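Local coordinates for pantothenate synthetase (Francisella tularensis subsp. tularensis, PDB 3N8H), which probably catalyses the ATP-dependent condensation of (R)-pantoate with beta-alanine to give (R)-pantothenate, by way of a pantoyl-adenylate intermediate, at residues T197-E200 with I201-I205; K44-K47 with S48-V52; F214-L217 with E218-T221; N255-K258 with E259-P262. One frame throughout, in Å; residues are numbered along the deposited sequence.

Contact 1. Residues T197-E200 with I201-I205; sequences TDIE and IANKI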
ATOM      1  N   THR A 197      20.435 -25.572  26.964  1.00 46.11           N
ATOM      2  CA  THR A 197      19.301 -26.064  27.743  1.00 42.37           C
ATOM      3  C   THR A 197      17.965 -25.655  27.113  1.00 38.70           C
ATOM      4  O   THR A 197      17.008 -26.417  27.175  1.00 39.12           O
ATOM      5  CB  THR A 197      19.353 -25.637  29.239  1.00 57.43           C
ATOM      6  OG1 THR A 197      19.405 -24.213  29.346  1.00 53.29           O
ATOM      7  CG2 THR A 197      20.568 -26.238  29.931  1.00 54.47           C
ATOM      8  N   ASP A 198      17.916 -24.466  26.506  1.00 37.93           N
ATOM      9  CA  ASP A 198      16.753 -24.031  25.723  1.00 38.07           C
ATOM     10  C   ASP A 198      16.454 -25.029  24.598  1.00 42.38           C
ATOM     11  O   ASP A 198      15.303 -25.376  24.357  1.00 38.64           O
ATOM     12  CB  ASP A 198      16.981 -22.658  25.087  1.00 41.34           C
ATOM     13  CG  ASP A 198      17.080 -21.541  26.107  1.00 54.84           C
ATOM     14  OD1 ASP A 198      16.876 -21.813  27.306  1.00 51.02           O
ATOM     15  OD2 ASP A 198      17.365 -20.386  25.703  1.00 56.55           O
ATOM     16  N   ILE A 199      17.505 -25.433  23.888  1.00 41.69           N
ATOM     17  CA  ILE A 199      17.400 -26.422  22.822  1.00 37.76           C
ATOM     18  C   ILE A 199      16.726 -27.696  23.314  1.00 37.75           C
ATOM     19  O   ILE A 199      15.954 -28.316  22.588  1.00 42.46           O
ATOM     20  CB  ILE A 199      18.805 -26.791  22.261  1.00 52.70           C
ATOM     21  CG1 ILE A 199      19.420 -25.599  21.526  1.00 61.43           C
ATOM     22  CG2 ILE A 199      18.711 -27.984  21.331  1.00 52.79           C
ATOM     23  CD1 ILE A 199      18.607 -25.136  20.333  1.00 67.07           C
ATOM     24  N   GLU A 200      17.025 -28.100  24.548  1.00 38.44           N
ATOM     25  CA  GLU A 200      16.503 -29.363  25.058  1.00 39.86           C
ATOM     26  C   GLU A 200      15.031 -29.214  25.469  1.00 41.68           C
ATOM     27  O   GLU A 200      14.226 -30.143  25.353  1.00 45.55           O
ATOM     28  CB  GLU A 200      17.352 -29.887  26.225  1.00 61.56           C
ATOM     29  CG  GLU A 200      17.289 -29.030  27.492  1.00 83.28           C
ATOM     30  CD  GLU A 200      17.511 -29.827  28.773  1.00102.91           C
ATOM     31  OE1 GLU A 200      18.213 -29.318  29.676  1.00104.93           O
ATOM     32  OE2 GLU A 200      16.981 -30.960  28.879  1.00111.01           O
ATOM     33  N   ILE A 201      14.680 -28.031  25.942  1.00 35.08           N
ATOM     34  CA  ILE A 201      13.281 -27.724  26.194  1.00 35.89           C
ATOM     35  C   ILE A 201      12.527 -27.738  24.866  1.00 41.97           C
ATOM     36  O   ILE A 201      11.462 -28.328  24.755  1.00 40.40           O
ATOM     37  CB  ILE A 201      13.151 -26.368  26.848  1.00 32.45           C
ATOM     38  CG1 ILE A 201      13.821 -26.418  28.232  1.00 42.16           C
ATOM     39  CG2 ILE A 201      11.677 -25.955  26.937  1.00 36.40           C
ATOM     40  CD1 ILE A 201      13.926 -25.045  28.876  1.00 45.08           C
ATOM     41  N   ALA A 202      13.084 -27.087  23.853  1.00 39.18           N
ATOM     42  CA  ALA A 202      12.418 -27.054  22.561  1.00 35.14           C
ATOM     43  C   ALA A 202      12.138 -28.478  22.081  1.00 45.29           C
ATOM     44  O   ALA A 202      11.022 -28.782  21.658  1.00 40.62           O
ATOM     45  CB  ALA A 202      13.245 -26.271  21.542  1.00 36.76           C
ATOM     46  N   ASN A 203      13.140 -29.356  22.166  1.00 49.95           N
ATOM     47  CA  ASN A 203      12.973 -30.757  21.740  1.00 44.70           C
ATOM     48  C   ASN A 203      11.914 -31.525  22.549  1.00 43.81           C
ATOM     49  O   ASN A 203      11.141 -32.303  21.985  1.00 45.46           O
ATOM     50  CB  ASN A 203      14.311 -31.513  21.751  1.00 43.02           C
ATOM     51  CG  ASN A 203      15.287 -31.025  20.666  1.00 51.90           C
ATOM     52  OD1 ASN A 203      14.885 -30.550  19.591  1.00 51.44           O
ATOM     53  ND2 ASN A 203      16.581 -31.159  20.949  1.00 52.83           N
ATOM     54  N   LYS A 204      11.880 -31.312  23.861  1.00 40.75           N
ATOM     55  CA  LYS A 204      10.832 -31.881  24.703  1.00 44.17           C
ATOM     56  C   LYS A 204       9.425 -31.443  24.281  1.00 39.26           C
ATOM     57  O   LYS A 204       8.499 -32.241  24.284  1.00 47.69           O
ATOM     58  CB  LYS A 204      11.055 -31.547  26.184  1.00 51.52           C
ATOM     59  CG  LYS A 204      12.158 -32.356  26.848  1.00 67.78           C
ATOM     60  CD  LYS A 204      12.330 -31.990  28.325  1.00 75.88           C
ATOM     61  CE  LYS A 204      12.851 -30.565  28.492  1.00 75.54           C
ATOM     62  NZ  LYS A 204      13.277 -30.280  29.886  1.00 73.44           N
ATOM     63  N   ILE A 205       9.264 -30.171  23.953  0.70 30.97           N
ATOM     64  CA  ILE A 205       7.989 -29.683  23.454  0.70 36.28           C
ATOM     65  C   ILE A 205       7.543 -30.519  22.240  0.70 38.45           C
ATOM     66  O   ILE A 205       6.378 -30.921  22.141  0.70 35.02           O
ATOM     67  CB  ILE A 205       8.068 -28.188  23.045  0.70 40.27           C
ATOM     68  CG1 ILE A 205       8.229 -27.286  24.275  0.70 42.47           C
ATOM     69  CG2 ILE A 205       6.830 -27.771  22.222  0.70 33.56           C
ATOM     70  CD1 ILE A 205       8.425 -25.810  23.922  0.70 30.62           C
TER
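Glu200 and Lys204, and beside them Ile199 and Asn203, form i to i+4 contacts along the first turns of helix 196-210, at the surface of the C-terminal part of the chain. The backbone evidence is plain alpha-helical pairing: Ala202 N donates to Asp198 O at 2.8 Å with an N-H...O angle of 165°, Asn203 N to Ile199 O at 3.0 Å, and Lys204 N to Glu200 O at 3.0 Å. On the solvent side the Glu200 and Lys204 side chains run alongside one another. The lysine chain is bent at chi3 (-67°), which folds its end back over the preceding turn: CE comes to 3.5 Å from Glu200 O, while NZ faces the carboxylate. At 3.9 Å between Glu200 OE2 and Lys204 NZ the salt bridge is long, so the pair is better read as a loose electrostatic attraction than as a close ion pair. One step round the helix, the Asn203 amide lies beside the gamma-methyl of Ile199, with ND2 3.8 Å from CG2. The polar anchor of Asn203 is elsewhere, since its OD1 is hydrogen-bonded to Ser183 OG. Asp198 likewise turns back along the chain, where OD2 accepts from the backbone N of Thr195, just before the helix. Ile201 and Ala202 occupy another face of this helix and pack on Ile247 of strand 240-247; Ala202 also meets Leu185, and Ile201 also meets Thr227, so the helix lies against the antiparallel sheet with its charged pair on the outside.

Contact 2. Residues K44-K47 with S48-V52; sequences KKAK and SENDV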
ATOM      1  N   LYS A  44      16.657 -23.211  -3.111  1.00 33.87           N
ATOM      2  CA  LYS A  44      16.796 -24.341  -4.021  1.00 36.64           C
ATOM      3  C   LYS A  44      15.571 -24.500  -4.919  1.00 35.49           C
ATOM      4  O   LYS A  44      15.688 -24.769  -6.110  1.00 38.72           O
ATOM      5  CB  LYS A  44      17.069 -25.616  -3.235  1.00 45.29           C
ATOM      6  CG  LYS A  44      18.493 -25.715  -2.735  1.00 44.56           C
ATOM      7  CD  LYS A  44      18.720 -26.991  -1.958  1.00 43.72           C
ATOM      8  CE  LYS A  44      20.212 -27.241  -1.776  1.00 49.87           C
ATOM      9  NZ  LYS A  44      20.424 -28.307  -0.753  1.00 55.86           N
ATOM     10  N   LYS A  45      14.392 -24.316  -4.343  1.00 34.90           N
ATOM     11  CA  LYS A  45      13.185 -24.362  -5.134  1.00 35.69           C
ATOM     12  C   LYS A  45      13.181 -23.266  -6.209  1.00 39.11           C
ATOM     13  O   LYS A  45      12.931 -23.542  -7.390  1.00 42.86           O
ATOM     14  CB  LYS A  45      11.962 -24.237  -4.228  1.00 39.32           C
ATOM     15  CG  LYS A  45      10.646 -24.465  -4.945  1.00 40.96           C
ATOM     16  CD  LYS A  45      10.483 -25.920  -5.383  1.00 52.46           C
ATOM     17  CE  LYS A  45       9.184 -26.110  -6.172  1.00 62.26           C
ATOM     18  NZ  LYS A  45       9.192 -27.340  -7.026  1.00 66.06           N
ATOM     19  N   ALA A  46      13.433 -22.021  -5.800  1.00 30.21           N
ATOM     20  CA  ALA A  46      13.568 -20.919  -6.737  1.00 31.82           C
ATOM     21  C   ALA A  46      14.596 -21.231  -7.841  1.00 39.10           C
ATOM     22  O   ALA A  46      14.344 -20.976  -9.033  1.00 40.56           O
ATOM     23  CB  ALA A  46      13.917 -19.624  -6.011  1.00 28.91           C
ATOM     24  N   LYS A  47      15.729 -21.821  -7.470  1.00 33.64           N
ATOM     25  CA  LYS A  47      16.778 -22.081  -8.470  1.00 43.50           C
ATOM     26  C   LYS A  47      16.332 -23.119  -9.493  1.00 53.81           C
ATOM     27  O   LYS A  47      16.660 -23.012 -10.676  1.00 52.97           O
ATOM     28  CB  LYS A  47      18.104 -22.512  -7.825  1.00 42.87           C
ATOM     29  CG  LYS A  47      18.924 -21.377  -7.225  1.00 47.85           C
ATOM     30  CD  LYS A  47      19.658 -20.545  -8.296  1.00 50.11           C
ATOM     31  CE  LYS A  47      20.800 -21.320  -8.949  1.00 54.38           C
ATOM     32  NZ  LYS A  47      21.571 -20.441  -9.894  1.00 51.87           N
ATOM     33  N   SER A  48      15.574 -24.116  -9.040  1.00 44.76           N
ATOM     34  CA  SER A  48      15.114 -25.172  -9.933  1.00 46.19           C
ATOM     35  C   SER A  48      14.013 -24.683 -10.878  1.00 49.99           C
ATOM     36  O   SER A  48      13.624 -25.413 -11.790  1.00 51.21           O
ATOM     37  CB  SER A  48      14.563 -26.334  -9.125  1.00 44.58           C
ATOM     38  OG  SER A  48      13.296 -25.984  -8.595  1.00 46.68           O
ATOM     39  N   GLU A  49      13.521 -23.461 -10.654  1.00 45.61           N
ATOM     40  CA  GLU A  49      12.327 -22.952 -11.327  1.00 50.39           C
ATOM     41  C   GLU A  49      12.524 -21.625 -12.080  1.00 54.15           C
ATOM     42  O   GLU A  49      11.591 -21.125 -12.717  1.00 52.36           O
ATOM     43  CB  GLU A  49      11.175 -22.789 -10.310  1.00 45.13           C
ATOM     44  CG  GLU A  49      10.386 -24.058 -10.077  1.00 51.86           C
ATOM     45  CD  GLU A  49       9.155 -23.837  -9.219  1.00 54.89           C
ATOM     46  OE1 GLU A  49       8.922 -22.691  -8.789  1.00 47.42           O
ATOM     47  OE2 GLU A  49       8.423 -24.815  -8.964  1.00 68.36           O
ATOM     48  N   ASN A  50      13.718 -21.048 -12.000  1.00 51.33           N
ATOM     49  CA  ASN A  50      13.949 -19.715 -12.562  1.00 45.46           C
ATOM     50  C   ASN A  50      15.346 -19.566 -13.167  1.00 49.96           C
ATOM     51  O   ASN A  50      16.246 -20.337 -12.850  1.00 51.83           O
ATOM     52  CB  ASN A  50      13.745 -18.640 -11.492  1.00 34.54           C
ATOM     53  CG  ASN A  50      12.317 -18.611 -10.941  1.00 41.50           C
ATOM     54  OD1 ASN A  50      11.441 -17.885 -11.446  1.00 32.77           O
ATOM     55  ND2 ASN A  50      12.088 -19.367  -9.884  1.00 38.12           N
ATOM     56  N   ASP A  51      15.517 -18.564 -14.026  1.00 49.62           N
ATOM     57  CA  ASP A  51      16.810 -18.288 -14.654  1.00 47.88           C
ATOM     58  C   ASP A  51      17.618 -17.353 -13.761  1.00 51.23           C
ATOM     59  O   ASP A  51      18.854 -17.403 -13.731  1.00 47.71           O
ATOM     60  CB  ASP A  51      16.622 -17.627 -16.020  1.00 48.15           C
ATOM     61  CG  ASP A  51      15.771 -18.456 -16.960  1.00 52.50           C
ATOM     62  OD1 ASP A  51      16.235 -19.531 -17.379  1.00 59.77           O
ATOM     63  OD2 ASP A  51      14.640 -18.030 -17.287  1.00 59.45           O
ATOM     64  N   VAL A  52      16.904 -16.500 -13.036  1.00 51.16           N
ATOM     65  CA  VAL A  52      17.529 -15.539 -12.142  1.00 45.95           C
ATOM     66  C   VAL A  52      16.882 -15.640 -10.770  1.00 48.53           C
ATOM     67  O   VAL A  52      15.655 -15.586 -10.638  1.00 39.85           O
ATOM     68  CB  VAL A  52      17.380 -14.110 -12.664  1.00 46.20           C
ATOM     69  CG1 VAL A  52      18.138 -13.126 -11.783  1.00 35.10           C
ATOM     70  CG2 VAL A  52      17.844 -14.027 -14.110  1.00 49.40           C
TER
HETATM   71  O   HOH W   1      11.232 -27.620  -8.755  1.00 69.66           O
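Lys45 swings CG away from its own backbone N (chi1 -172°) and then bends at chi2 (68°), which carries its end across to the carboxylate of Glu49. CE and NZ both come up to the same oxygen: Lys45 NZ lies 3.3 Å from Glu49 OE2 in a salt bridge. The other oxygen, Glu49 OE1, is hydrogen-bonded to Tyr148 OH, so each carboxylate oxygen has a partner. Lys45 NZ also donates to a water at 2.7 Å, and that water donates in turn to Ser48 OG at 2.6 Å. Ser48 OG itself donates a hydrogen bond to Lys45 O at 2.7 Å. Ala46 O is gripped twice. Asn50 ND2 reaches it at 2.9 Å in an almost straight bond (172°) that lies in the carbonyl plane, on a lone pair, whereas Glu49 N, 3.1 Å from Ala46 O, sits well above that plane. The Asn50 amide is fixed further by Asn146 at OD1 and Tyr148 OH at ND2. Side-chain donors thus take over carbonyls of the last turn as helix 37-49 ends and strand 52-57 begins, within a beta-alpha-beta unit of the Rossmann-like nucleotide-binding fold of the HUP clan.

Contact 3. Residues F214-L217 with E218-T221; sequences FSNL and EELT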
ATOM      1  N   PHE A 214      -4.354 -33.772  20.187  1.00 44.91           N
ATOM      2  CA  PHE A 214      -4.874 -32.410  20.159  1.00 40.92           C
ATOM      3  C   PHE A 214      -6.371 -32.382  20.495  1.00 43.00           C
ATOM      4  O   PHE A 214      -7.071 -31.431  20.173  1.00 39.24           O
ATOM      5  CB  PHE A 214      -4.625 -31.781  18.790  1.00 35.44           C
ATOM      6  CG  PHE A 214      -3.169 -31.790  18.386  1.00 44.84           C
ATOM      7  CD1 PHE A 214      -2.277 -30.888  18.949  1.00 35.29           C
ATOM      8  CD2 PHE A 214      -2.687 -32.734  17.493  1.00 43.98           C
ATOM      9  CE1 PHE A 214      -0.937 -30.902  18.608  1.00 39.09           C
ATOM     10  CE2 PHE A 214      -1.335 -32.754  17.145  1.00 48.00           C
ATOM     11  CZ  PHE A 214      -0.462 -31.838  17.711  1.00 42.66           C
ATOM     12  N   SER A 215      -6.859 -33.432  21.136  1.00 39.20           N
ATOM     13  CA  SER A 215      -8.278 -33.463  21.502  1.00 47.14           C
ATOM     14  C   SER A 215      -8.526 -32.594  22.731  1.00 49.83           C
ATOM     15  O   SER A 215      -9.666 -32.270  23.065  1.00 53.55           O
ATOM     16  CB  SER A 215      -8.715 -34.893  21.800  1.00 41.12           C
ATOM     17  OG  SER A 215      -7.994 -35.414  22.900  1.00 44.23           O
ATOM     18  N   ASN A 216      -7.446 -32.248  23.424  1.00 41.82           N
ATOM     19  CA  ASN A 216      -7.552 -31.450  24.634  1.00 47.07           C
ATOM     20  C   ASN A 216      -6.383 -30.469  24.732  1.00 43.82           C
ATOM     21  O   ASN A 216      -5.328 -30.799  25.276  1.00 41.55           O
ATOM     22  CB  ASN A 216      -7.612 -32.343  25.870  1.00 41.07           C
ATOM     23  CG  ASN A 216      -7.844 -31.554  27.142  1.00 50.56           C
ATOM     24  OD1 ASN A 216      -7.768 -30.333  27.151  1.00 57.80           O
ATOM     25  ND2 ASN A 216      -8.140 -32.254  28.223  1.00 64.93           N
ATOM     26  N   LEU A 217      -6.584 -29.261  24.209  1.00 40.08           N
ATOM     27  CA  LEU A 217      -5.510 -28.273  24.171  1.00 38.35           C
ATOM     28  C   LEU A 217      -5.137 -27.753  25.558  1.00 43.84           C
ATOM     29  O   LEU A 217      -4.011 -27.336  25.792  1.00 42.97           O
ATOM     30  CB  LEU A 217      -5.878 -27.140  23.240  1.00 33.95           C
ATOM     31  CG  LEU A 217      -6.255 -27.605  21.826  1.00 30.88           C
ATOM     32  CD1 LEU A 217      -6.664 -26.418  20.973  1.00 37.81           C
ATOM     33  CD2 LEU A 217      -5.108 -28.380  21.173  1.00 35.76           C
ATOM     34  N   GLU A 218      -6.080 -27.825  26.485  1.00 45.56           N
ATOM     35  CA  GLU A 218      -5.842 -27.436  27.868  1.00 50.77           C
ATOM     36  C   GLU A 218      -4.756 -28.281  28.529  1.00 42.06           C
ATOM     37  O   GLU A 218      -3.817 -27.760  29.129  1.00 43.87           O
ATOM     38  CB  GLU A 218      -7.147 -27.573  28.652  1.00 58.02           C
ATOM     39  CG  GLU A 218      -7.477 -26.392  29.542  1.00 74.85           C
ATOM     40  CD  GLU A 218      -7.163 -26.664  30.998  1.00 84.04           C
ATOM     41  OE1 GLU A 218      -8.079 -26.535  31.845  1.00 74.56           O
ATOM     42  OE2 GLU A 218      -6.001 -27.024  31.289  1.00 93.05           O
ATOM     43  N   GLU A 219      -4.901 -29.595  28.452  1.00 37.11           N
ATOM     44  CA  GLU A 219      -3.907 -30.501  29.028  1.00 35.90           C
ATOM     45  C   GLU A 219      -2.596 -30.409  28.241  1.00 40.26           C
ATOM     46  O   GLU A 219      -1.516 -30.567  28.806  1.00 40.77           O
ATOM     47  CB  GLU A 219      -4.409 -31.942  29.012  1.00 57.96           C
ATOM     48  CG  GLU A 219      -5.472 -32.235  30.051  1.00 87.97           C
ATOM     49  CD  GLU A 219      -5.962 -33.672  29.981  1.00108.06           C
ATOM     50  OE1 GLU A 219      -5.530 -34.398  29.054  1.00111.88           O
ATOM     51  OE2 GLU A 219      -6.780 -34.071  30.847  1.00113.77           O
ATOM     52  N   LEU A 220      -2.699 -30.138  26.936  0.91 34.20           N
ATOM     53  CA  LEU A 220      -1.511 -30.053  26.093  0.91 38.41           C
ATOM     54  C   LEU A 220      -0.733 -28.792  26.461  0.91 38.28           C
ATOM     55  O   LEU A 220       0.494 -28.781  26.456  0.91 38.35           O
ATOM     56  CB  LEU A 220      -1.894 -30.065  24.601  0.91 37.11           C
ATOM     57  CG  LEU A 220      -0.792 -29.838  23.556  0.91 35.96           C
ATOM     58  CD1 LEU A 220       0.403 -30.754  23.840  0.91 33.86           C
ATOM     59  CD2 LEU A 220      -1.319 -30.076  22.132  0.91 33.56           C
ATOM     60  N   THR A 221      -1.467 -27.733  26.780  1.00 38.64           N
ATOM     61  CA  THR A 221      -0.854 -26.476  27.166  1.00 39.34           C
ATOM     62  C   THR A 221      -0.074 -26.713  28.470  1.00 38.73           C
ATOM     63  O   THR A 221       1.073 -26.302  28.606  1.00 38.91           O
ATOM     64  CB  THR A 221      -1.909 -25.344  27.311  1.00 41.09           C
ATOM     65  OG1 THR A 221      -2.485 -25.063  26.027  1.00 39.34           O
ATOM     66  CG2 THR A 221      -1.274 -24.064  27.818  1.00 39.49           C
TER
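Asn216 and Glu219 cross at about a right angle, with the amide and carboxylate planes only 28° apart. Asn216 ND2 lies against CG and the carboxylate carbon of the glutamate, 3.1 Å from Glu219 CD, but its angle to both carboxylate oxygens is poor for hydrogen bonding, so this is contact without a bond. The working atom is OD1. With CG turned anti to the backbone N (chi1 -175°), the amide reaches forward over the start of the helix, and Asn216 OD1 accepts from Glu219 N at 3.2 Å. The N-H points well at the oxygen (165°), although the donor stands above the amide plane and not on a lone pair. Against Glu218 the asparagine lies differently: the two side chains run alongside, and Asn216 OD1 is 3.2 Å from Glu218 CB. Asn216 also uses its main-chain carbonyl, which accepts from Leu220 N. One residue on, Leu217 O holds two donors of the same residue, Thr221 N at 2.8 Å and Thr221 OG1 at 2.7 Å, arriving from opposite faces of the carbonyl plane; the hydroxyl is thereby turned back onto the helix. The Phe214 ring leans obliquely towards Leu220, but Leu220 has a second conformer, so the detail of that approach is doubtful. More securely, Phe214 packs on Leu209 of helix 196-210, while Leu217 and Thr221 touch Ile234 of strand 230-237. Asn216 is the N-cap of helix 217-225, its side chain accepting from a main-chain N-H of the first turn.

Contact 4. Residues N255-K258 with E259-P262; sequences NFLK and ETGP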
ATOM      1  N   ASN A 255       3.000 -24.205  12.682  1.00 32.04           N
ATOM      2  CA  ASN A 255       1.680 -24.704  12.364  1.00 32.14           C
ATOM      3  C   ASN A 255       1.859 -25.982  11.546  1.00 36.40           C
ATOM      4  O   ASN A 255       2.861 -26.143  10.844  1.00 33.15           O
ATOM      5  CB  ASN A 255       0.869 -23.649  11.606  1.00 29.91           C
ATOM      6  CG  ASN A 255       1.252 -23.578  10.184  1.00 37.86           C
ATOM      7  OD1 ASN A 255       0.727 -24.332   9.342  1.00 40.56           O
ATOM      8  ND2 ASN A 255       2.232 -22.735   9.893  1.00 31.95           N
ATOM      9  N   PHE A 256       0.923 -26.907  11.681  1.00 30.93           N
ATOM     10  CA  PHE A 256       0.953 -28.173  10.938  1.00 31.33           C
ATOM     11  C   PHE A 256      -0.464 -28.736  10.886  1.00 39.93           C
ATOM     12  O   PHE A 256      -1.324 -28.326  11.671  1.00 37.78           O
ATOM     13  CB  PHE A 256       1.912 -29.180  11.620  1.00 33.67           C
ATOM     14  CG  PHE A 256       1.857 -29.146  13.140  1.00 36.98           C
ATOM     15  CD1 PHE A 256       0.793 -29.713  13.821  1.00 38.16           C
ATOM     16  CD2 PHE A 256       2.865 -28.528  13.880  1.00 34.41           C
ATOM     17  CE1 PHE A 256       0.734 -29.689  15.222  1.00 36.98           C
ATOM     18  CE2 PHE A 256       2.808 -28.484  15.283  1.00 34.10           C
ATOM     19  CZ  PHE A 256       1.727 -29.074  15.950  1.00 30.87           C
ATOM     20  N   LEU A 257      -0.713 -29.663   9.960  1.00 45.82           N
ATOM     21  CA  LEU A 257      -1.991 -30.378   9.900  1.00 44.31           C
ATOM     22  C   LEU A 257      -2.217 -31.156  11.192  1.00 44.28           C
ATOM     23  O   LEU A 257      -1.292 -31.759  11.712  1.00 39.58           O
ATOM     24  CB  LEU A 257      -1.996 -31.347   8.725  1.00 52.88           C
ATOM     25  CG  LEU A 257      -1.969 -30.728   7.329  1.00 58.89           C
ATOM     26  CD1 LEU A 257      -1.727 -31.796   6.276  1.00 59.30           C
ATOM     27  CD2 LEU A 257      -3.280 -30.010   7.063  1.00 60.72           C
ATOM     28  N   LYS A 258      -3.445 -31.129  11.713  1.00 46.70           N
ATOM     29  CA  LYS A 258      -3.777 -31.839  12.951  1.00 44.17           C
ATOM     30  C   LYS A 258      -3.584 -33.344  12.808  1.00 45.45           C
ATOM     31  O   LYS A 258      -3.102 -34.002  13.724  1.00 42.62           O
ATOM     32  CB  LYS A 258      -5.210 -31.499  13.394  1.00 46.30           C
ATOM     33  CG  LYS A 258      -5.691 -32.210  14.670  1.00 56.28           C
ATOM     34  CD  LYS A 258      -6.319 -33.571  14.361  1.00 69.59           C
ATOM     35  CE  LYS A 258      -7.038 -34.170  15.568  1.00 75.56           C
ATOM     36  NZ  LYS A 258      -8.220 -33.357  15.988  1.00 77.51           N
ATOM     37  N   GLU A 259      -3.955 -33.878  11.646  1.00 59.99           N
ATOM     38  CA  GLU A 259      -3.849 -35.309  11.365  1.00 70.75           C
ATOM     39  C   GLU A 259      -2.403 -35.815  11.375  1.00 67.10           C
ATOM     40  O   GLU A 259      -2.137 -36.970  11.740  1.00 58.03           O
ATOM     41  CB  GLU A 259      -4.503 -35.624  10.010  1.00 86.23           C
ATOM     42  CG  GLU A 259      -3.984 -36.888   9.314  1.00104.21           C
ATOM     43  CD  GLU A 259      -4.523 -38.188   9.916  1.00119.77           C
ATOM     44  OE1 GLU A 259      -5.475 -38.132  10.727  1.00123.84           O
ATOM     45  OE2 GLU A 259      -3.994 -39.269   9.567  1.00123.88           O
ATOM     46  N   THR A 260      -1.464 -34.961  10.968  0.68 60.58           N
ATOM     47  CA  THR A 260      -0.064 -35.376  10.850  0.68 58.83           C
ATOM     48  C   THR A 260       0.812 -34.970  12.036  0.68 54.63           C
ATOM     49  O   THR A 260       1.735 -35.695  12.412  0.68 52.52           O
ATOM     50  CB  THR A 260       0.590 -34.842   9.555  0.68 59.04           C
ATOM     51  OG1 THR A 260       0.713 -33.415   9.621  0.68 54.43           O
ATOM     52  CG2 THR A 260      -0.242 -35.227   8.343  0.68 63.10           C
ATOM     53  N   GLY A 261       0.538 -33.812  12.625  1.00 54.17           N
ATOM     54  CA  GLY A 261       1.427 -33.289  13.649  1.00 49.48           C
ATOM     55  C   GLY A 261       2.699 -32.780  12.969  1.00 43.69           C
ATOM     56  O   GLY A 261       2.742 -32.674  11.729  1.00 41.09           O
ATOM     57  N   PRO A 262       3.731 -32.434  13.761  1.00 37.13           N
ATOM     58  CA  PRO A 262       4.950 -31.887  13.151  1.00 39.38           C
ATOM     59  C   PRO A 262       5.874 -33.013  12.695  1.00 45.72           C
ATOM     60  O   PRO A 262       6.940 -33.229  13.265  1.00 48.97           O
ATOM     61  CB  PRO A 262       5.579 -31.063  14.293  1.00 32.22           C
ATOM     62  CG  PRO A 262       5.138 -31.763  15.537  1.00 33.73           C
ATOM     63  CD  PRO A 262       3.770 -32.371  15.238  1.00 38.87           C
TER
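Phe256 meets Gly261 and Pro262 across a tight turn at the end of strand 250-257, an outermost strand, within this chain, of the antiparallel sheet. The turn is a beta-turn enclosed by an alpha-turn, both closed on one carbonyl: Leu257 O accepts from Thr260 N at 3.3 Å and from Gly261 N at 2.9 Å. The two donors come from different directions. Gly261 N lies nearly along the C=O axis (164°), whereas Thr260 N stands above the carbonyl plane at a poorer angle. Helix-like backbone angles at Lys258 and Glu259 curl the chain; Gly261, with positive phi and an extended psi, leads it out of the turn, and Gly261 and Pro262 run back beside the Phe256 ring. From CB outward, Phe256 follows this returning chain. Phe256 CB is 3.6 Å from Gly261 O. CG is set between the backbone N and the carbonyl carbon (chi1 39°), which turns the ring towards the turn, and CG lies over the Gly261-Pro262 peptide. The two sides of the ring then differ: Phe256 CD1 approaches Gly261 CA at 3.6 Å, with CE1 near the same CA and Pro262 CD, while Phe256 CD2 meets Pro262 CB at 3.7 Å. CE2 continues across the proline, and Phe256 CZ reaches Pro262 CD. Around this pair, Phe256 also packs on Ile241 and Leu243 of strand 240-247, and Pro262 on Tyr206 and Leu209 of helix 196-210. The ring and proline make a CH-pi contact: Pro262 CD stands 3.9 Å from the centroid of the Phe256 ring and only 8° off its normal.

Contacts 3 and 4 touch: Phe214 CZ packs 3.5 Å from Phe256 CE1. Contact 1 touches neither, its nearest atoms being about 6 Å from contact 3 and about 7 Å from contact 4, but helix 196-210 ties them, since Leu209 packs on both Phe214 and Pro262. Contact 2 stands apart on the parallel-sheet side, with its centre about 41 Å from that of contact 3. The bound AMP lies between: the side chains of Lys45, Pro262 and Ala202 are about 10, 11 and 13 Å from it, outside its first shell. Contact 4 comes nearer the site through Asn255, whose ND2 is hydrogen-bonded to O of Glu151, a residue predicted to bind ATP.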